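Local atomic coordinates of DocCel5: Type I dockerin repeat domain from A. cellulolyticus family 5 endoglucanase WP_010249057 S15I, I16N mutant (Acetivibrio cellulolyticus, PDB entry 5NRK), a protein that probably binds type I cohesin modules through a calcium-loaded dockerin domain, thereby attaching a family 5 endoglucanase to the cellulosome. Residues D40-K45 with F52-M57. Numbering follows the deposited sequence. Where two conformers were deposited one is given.
Sequences DLNGDK and FAIMRM. With CA (calcium ion), chain F.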
ATOM      1  N   ASP B  40       4.898   5.953  15.347  1.00  8.93           N
ATOM      2  CA  ASP B  40       4.647   7.199  16.076  1.00  8.87           C
ATOM      3  C   ASP B  40       5.953   7.973  16.186  1.00  9.49           C
ATOM      4  O   ASP B  40       6.816   7.665  17.022  1.00 12.35           O
ATOM      5  CB  ASP B  40       4.069   6.935  17.450  1.00 10.24           C
ATOM      6  CG  ASP B  40       3.820   8.184  18.224  1.00 10.27           C
ATOM      7  OD1 ASP B  40       3.588   9.247  17.601  1.00 10.14           O
ATOM      8  OD2 ASP B  40       3.858   8.099  19.477  1.00 12.96           O
ATOM      9  N   LEU B  41       6.074   8.985  15.352  1.00  8.46           N
ATOM     10  CA  LEU B  41       7.336   9.707  15.201  1.00  9.41           C
ATOM     11  C   LEU B  41       7.365  11.021  15.965  1.00 10.91           C
ATOM     12  O   LEU B  41       8.413  11.678  16.021  1.00 13.30           O
ATOM     13  CB  LEU B  41       7.619   9.961  13.742  1.00  8.82           C
ATOM     14  CG  LEU B  41       7.606   8.711  12.855  1.00  8.25           C
ATOM     15  CD1 LEU B  41       7.942   9.059  11.416  1.00  7.98           C
ATOM     16  CD2 LEU B  41       8.568   7.641  13.376  1.00  9.60           C
ATOM     17  N   ASN B  42       6.253  11.383  16.593  1.00  9.90           N
ATOM     18  CA  ASN B  42       6.201  12.571  17.468  1.00 10.58           C
ATOM     19  C   ASN B  42       5.794  12.288  18.904  1.00 12.60           C
ATOM     20  O   ASN B  42       5.694  13.217  19.695  1.00 14.31           O
ATOM     21  CB  ASN B  42       5.323  13.664  16.843  1.00 10.50           C
ATOM     22  CG  ASN B  42       3.929  13.192  16.534  1.00  9.72           C
ATOM     23  OD1 ASN B  42       3.545  12.113  16.952  1.00  9.73           O
ATOM     24  ND2 ASN B  42       3.154  13.995  15.802  1.00  9.91           N
ATOM     25  N   GLY B  43       5.599  11.018  19.273  1.00 12.71           N
ATOM     26  CA  GLY B  43       5.384  10.663  20.668  1.00 13.60           C
ATOM     27  C   GLY B  43       3.998  10.896  21.229  1.00 14.71           C
ATOM     28  O   GLY B  43       3.808  10.834  22.445  1.00 17.40           O
ATOM     29  N   ASP B  44       3.016  11.148  20.362  1.00 13.45           N
ATOM     30  CA  ASP B  44       1.645  11.332  20.839  1.00 13.33           C
ATOM     31  C   ASP B  44       0.847  10.022  20.976  1.00 13.90           C
ATOM     32  O   ASP B  44      -0.333  10.050  21.329  1.00 17.59           O
ATOM     33  CB  ASP B  44       0.886  12.396  20.022  1.00 12.46           C
ATOM     34  CG  ASP B  44       0.612  11.977  18.584  1.00 11.68           C
ATOM     35  OD1 ASP B  44       0.993  10.854  18.182  1.00 11.43           O
ATOM     36  OD2 ASP B  44       0.025  12.802  17.854  1.00 12.88           O
ATOM     37  N   LYS B  45       1.500   8.898  20.703  1.00 14.47           N
ATOM     38  CA  LYS B  45       0.933   7.552  20.825  1.00 16.45           C
ATOM     39  C   LYS B  45      -0.157   7.248  19.789  1.00 16.61           C
ATOM     40  O   LYS B  45      -0.906   6.282  19.928  1.00 18.04           O
ATOM     41  CB  LYS B  45       0.448   7.263  22.261  1.00 22.24           C
ATOM     42  CG  LYS B  45       1.482   7.496  23.343  1.00 26.88           C
ATOM     43  CD  LYS B  45       2.447   6.332  23.383  1.00 37.38           C
ATOM     44  CE  LYS B  45       3.437   6.462  24.529  1.00 48.76           C
ATOM     45  NZ  LYS B  45       4.347   7.635  24.391  1.00 56.18           N
ATOM     46  N   PHE B  52       3.269  10.819   9.103  1.00  6.06           N
ATOM     47  CA  PHE B  52       3.551  10.737   7.675  1.00  5.91           C
ATOM     48  C   PHE B  52       4.410  11.925   7.208  1.00  5.85           C
ATOM     49  O   PHE B  52       5.381  11.752   6.473  1.00  6.49           O
ATOM     50  CB  PHE B  52       2.195  10.627   6.966  1.00  6.68           C
ATOM     51  CG  PHE B  52       2.237  10.350   5.487  1.00  7.02           C
ATOM     52  CD1 PHE B  52       2.957   9.285   4.954  1.00  7.97           C
ATOM     53  CD2 PHE B  52       1.478  11.123   4.634  1.00  7.91           C
ATOM     54  CE1 PHE B  52       2.900   9.024   3.595  1.00  7.52           C
ATOM     55  CE2 PHE B  52       1.435  10.866   3.273  1.00  7.84           C
ATOM     56  CZ  PHE B  52       2.181   9.841   2.756  1.00  7.93           C
ATOM     57  N   ALA B  53       4.050  13.115   7.676  1.00  5.95           N
ATOM     58  CA  ALA B  53       4.794  14.311   7.358  1.00  5.69           C
ATOM     59  C   ALA B  53       6.204  14.260   7.901  1.00  5.88           C
ATOM     60  O   ALA B  53       7.151  14.671   7.223  1.00  6.40           O
ATOM     61  CB  ALA B  53       4.075  15.533   7.921  1.00  5.85           C
ATOM     62  N   ILE B  54       6.359  13.769   9.127  1.00  6.37           N
ATOM     63  CA  ILE B  54       7.669  13.682   9.735  1.00  6.60           C
ATOM     64  C   ILE B  54       8.556  12.707   8.960  1.00  6.39           C
ATOM     65  O   ILE B  54       9.740  12.973   8.704  1.00  7.35           O
ATOM     66  CB  ILE B  54       7.559  13.291  11.222  1.00  6.86           C
ATOM     67  CG1 ILE B  54       6.908  14.429  12.004  1.00  7.70           C
ATOM     68  CG2 ILE B  54       8.930  12.948  11.797  1.00  7.80           C
ATOM     69  CD1 ILE B  54       6.394  14.029  13.374  1.00  8.10           C
ATOM     70  N   MET B  55       7.989  11.584   8.560  1.00  6.78           N
ATOM     71  CA  MET B  55       8.727  10.634   7.744  0.50  6.41           C
ATOM     72  C   MET B  55       9.162  11.268   6.415  1.00  6.89           C
ATOM     73  O   MET B  55      10.292  11.054   5.957  1.00  7.02           O
ATOM     74  CB  MET B  55       7.863   9.409   7.490  0.50  6.26           C
ATOM     75  CG  MET B  55       8.626   8.373   6.690  0.50  5.99           C
ATOM     76  SD  MET B  55       7.810   6.800   6.463  0.50  7.73           S
ATOM     77  CE  MET B  55       7.539   6.103   8.084  0.50  6.91           C
ATOM     78  N   ARG B  56       8.274  12.039   5.792  1.00  5.87           N
ATOM     79  CA  ARG B  56       8.606  12.744   4.564  1.00  6.76           C
ATOM     80  C   ARG B  56       9.786  13.687   4.800  1.00  6.85           C
ATOM     81  O   ARG B  56      10.723  13.728   3.995  1.00  7.32           O
ATOM     82  CB  ARG B  56       7.396  13.513   4.034  1.00  7.07           C
ATOM     83  CG  ARG B  56       7.660  14.241   2.734  1.00  7.28           C
ATOM     84  CD  ARG B  56       7.999  13.326   1.583  1.00  8.23           C
ATOM     85  NE  ARG B  56       8.112  14.080   0.347  1.00  8.79           N
ATOM     86  CZ  ARG B  56       8.437  13.558  -0.831  1.00  9.62           C
ATOM     87  NH1 ARG B  56       8.690  12.260  -0.952  1.00 12.03           N
ATOM     88  NH2 ARG B  56       8.519  14.345  -1.891  1.00 10.65           N
ATOM     89  N   MET B  57       9.762  14.463   5.877  1.00  7.13           N
ATOM     90  CA  MET B  57      10.870  15.375   6.165  0.60  7.22           C
ATOM     91  C   MET B  57      12.186  14.622   6.306  1.00  7.52           C
ATOM     92  O   MET B  57      13.222  15.056   5.828  1.00  8.02           O
ATOM     93  CB  MET B  57      10.581  16.174   7.437  0.60  8.05           C
ATOM     94  CG  MET B  57       9.458  17.187   7.282  0.60  8.02           C
ATOM     95  SD  MET B  57       9.262  18.222   8.753  0.60 10.34           S
ATOM     96  CE  MET B  57      10.570  19.386   8.444  0.60 10.48           C
TER
HETATM   97 CA    CA F 102       2.124  10.328  16.200  1.00  8.50          CA
HETATM   98  O   HOH W   1       0.785  12.164  15.370  1.00  9.22           O
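D40 OD1 is gripped by the calcium ion at 2.3 Å and by two weak bonds from the backbone N-H groups of G43 and D44. The other carboxylate oxygen, D40 OD2, accepts the N-H of K45 at 2.8 Å, from above the carboxylate plane. The loop thus curls back over its first residue. The side chain of N42 and D44 OD1 also bind the calcium, and a water oxygen lies 2.4 Å from the calcium ion as a further ligand. That water donates to D44 OD2, so D44 holds the ion both directly and through the water. The backbone O of S46 and the carboxylate of D51 close the site. D51 also takes the N-H of L41, just after the first ligand.

The loop meets helix 49-59 through apolar atoms, with no hydrogen bond between 40-45 and 52-57. L41 points at the helix. Its CB lies 3.8 Å from I54 CG2, and its CD1 reaches the backbone N of M55 and, at 3.9 Å, M55 CB. I54 CG1 lies anti to its carbonyl carbon (chi1 -68°), and the extended branch carries CD1 to N42 CB at 3.6 Å. The side chains of N42 and I54 cross at about a right angle. F66 covers both L41 and I54, while M55 also touches F16 of helix 13-23.

This is the loop and exiting helix of an EF-hand-type dockerin repeat. Calcium binding probably fixes the fold of the loop and so helps set L41 and N42 against the helix, whose I54 also packs on the partner protein.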